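PDB 1Z0J: FYVE-finger-containing Rab5 effector protein rabenosyn-5 from Homo sapiens, which acts as an effector of Rab GTPases, which this minimal Rab-binding domain recognises, probably in early endosomal membrane traffic. Local coordinates for residues Asn20-Ile25 and Glu46-Leu51. Sequence-based numbering, arbitrary orientation.
Sequences NIKAYI and ELKHTL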
# COMPACT_ATOMS: atom_id res chain seq x y z
N ASN B 20 15.94 7.79 0.05
CA ASN B 20 14.72 7.92 0.86
C ASN B 20 14.66 6.91 2.02
O ASN B 20 14.37 7.28 3.16
CB ASN B 20 13.48 7.80 -0.04
CG ASN B 20 12.20 8.24 0.66
OD1 ASN B 20 12.19 9.14 1.49
ND2 ASN B 20 11.09 7.59 0.30
N ILE B 21 14.94 5.64 1.74
CA ILE B 21 14.97 4.61 2.79
C ILE B 21 16.09 4.87 3.81
O ILE B 21 15.89 4.64 5.01
CB ILE B 21 15.04 3.16 2.20
CG1 ILE B 21 13.79 2.85 1.36
CG2 ILE B 21 15.24 2.11 3.30
CD1 ILE B 21 12.44 2.94 2.09
N LYS B 22 17.23 5.36 3.34
CA LYS B 22 18.33 5.79 4.22
C LYS B 22 17.89 6.90 5.17
O LYS B 22 18.33 6.95 6.31
CB LYS B 22 19.56 6.22 3.41
CG LYS B 22 20.39 5.05 2.90
CD LYS B 22 21.59 5.53 2.10
CE LYS B 22 22.42 4.35 1.61
NZ LYS B 22 23.65 4.78 0.88
N ALA B 23 17.02 7.79 4.69
CA ALA B 23 16.43 8.84 5.53
C ALA B 23 15.46 8.26 6.57
O ALA B 23 15.47 8.68 7.73
CB ALA B 23 15.74 9.90 4.67
N TYR B 24 14.65 7.28 6.16
CA TYR B 24 13.79 6.54 7.10
C TYR B 24 14.60 5.77 8.13
O TYR B 24 14.20 5.67 9.29
CB TYR B 24 12.86 5.55 6.38
CG TYR B 24 11.57 6.13 5.85
CD1 TYR B 24 11.33 6.15 4.48
CD2 TYR B 24 10.59 6.63 6.70
CE1 TYR B 24 10.15 6.67 3.97
CE2 TYR B 24 9.40 7.16 6.20
CZ TYR B 24 9.20 7.18 4.83
OH TYR B 24 8.03 7.69 4.32
N ILE B 25 15.73 5.21 7.70
CA ILE B 25 16.65 4.51 8.60
C ILE B 25 17.29 5.48 9.59
O ILE B 25 17.30 5.21 10.79
CB ILE B 25 17.71 3.68 7.84
CG1 ILE B 25 17.05 2.46 7.20
CG2 ILE B 25 18.85 3.25 8.78
CD1 ILE B 25 17.93 1.71 6.22
N GLU B 46 17.31 -4.92 -0.48
CA GLU B 46 16.62 -5.30 -1.71
C GLU B 46 16.78 -4.28 -2.83
O GLU B 46 16.99 -4.64 -3.99
CB GLU B 46 15.15 -5.61 -1.42
CG GLU B 46 14.98 -6.98 -0.76
CD GLU B 46 13.86 -7.02 0.26
OE1 GLU B 46 12.97 -6.15 0.23
OE2 GLU B 46 13.87 -7.95 1.10
N LEU B 47 16.70 -2.99 -2.48
CA LEU B 47 16.93 -1.92 -3.45
C LEU B 47 18.36 -1.98 -3.99
O LEU B 47 18.57 -1.83 -5.20
CB LEU B 47 16.65 -0.56 -2.82
CG LEU B 47 15.22 -0.24 -2.38
CD1 LEU B 47 15.19 1.04 -1.58
CD2 LEU B 47 14.26 -0.16 -3.58
N LYS B 48 19.33 -2.20 -3.10
CA LYS B 48 20.73 -2.31 -3.51
C LYS B 48 20.98 -3.52 -4.42
O LYS B 48 21.74 -3.43 -5.37
CB LYS B 48 21.64 -2.34 -2.28
CG LYS B 48 21.78 -0.99 -1.59
CD LYS B 48 22.71 -1.07 -0.38
CE LYS B 48 23.08 0.31 0.12
NZ LYS B 48 24.15 0.28 1.15
N HIS B 49 20.32 -4.64 -4.13
CA HIS B 49 20.41 -5.83 -4.98
C HIS B 49 19.86 -5.56 -6.38
O HIS B 49 20.47 -5.94 -7.39
CB HIS B 49 19.66 -7.02 -4.35
CG HIS B 49 19.70 -8.27 -5.17
ND1 HIS B 49 18.74 -8.57 -6.12
CD2 HIS B 49 20.57 -9.30 -5.19
CE1 HIS B 49 19.03 -9.73 -6.68
NE2 HIS B 49 20.13 -10.19 -6.14
N THR B 50 18.72 -4.89 -6.45
CA THR B 50 18.13 -4.51 -7.73
C THR B 50 19.05 -3.57 -8.51
O THR B 50 19.18 -3.71 -9.74
CB THR B 50 16.74 -3.87 -7.53
OG1 THR B 50 15.88 -4.81 -6.88
CG2 THR B 50 16.12 -3.48 -8.87
N LEU B 51 19.68 -2.62 -7.82
CA LEU B 51 20.64 -1.71 -8.45
C LEU B 51 21.84 -2.47 -9.02
O LEU B 51 22.25 -2.23 -10.17
CB LEU B 51 21.11 -0.63 -7.46
CG LEU B 51 22.13 0.37 -8.02
CD1 LEU B 51 21.56 1.22 -9.16
CD2 LEU B 51 22.64 1.27 -6.90
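L47 and I21 meet between the two antiparallel arms of a helical hairpin, an example of one apolar touch among several along the seam where such helices pack. Both CA-CB bonds point into the interface. L47 CB is still 6.1 Å from I21 CG1. The next atom, CG, lies anti to its own carbonyl carbon (chi1 -65°) and brings the leucine nearer to that methylene. The chain then forks. L47 CD1 continues almost fully extended (chi2 170°) and makes the touch, 3.7 Å from I21 CG1, whereas L47 CD2 turns along another line and stays 5.8 Å from I21 CG1. The isoleucine is therefore met on the flank of its longer branch. The two side chains cross at about a right angle, consistent with the touch being limited to one methyl and one methylene.

One residue further along each helix, at the exposed border, K22 and K48 send extended chains toward one another. Their CE atoms approach to 4.4 Å and their NZ atoms to 4.5 Å, a like-charge proximity that solvent would be expected to screen. Within helix 34-54, away from the interface, T50 OG1 donates to E46 O at 3.1 Å, joining the T50 backbone N, which reaches that carbonyl from the opposite face of its plane.

L47 also packs on L14, Q17 and I18 of helix 11-30, while I21 rests on N43 of helix 34-54. The flank bearing Y24 and L47 meets another protein chain, probably the bound Rab, with the Y24 hydroxyl hydrogen-bonded to its backbone. The contact thus lies near the middle of the hairpin, in a chain built of helices without strands.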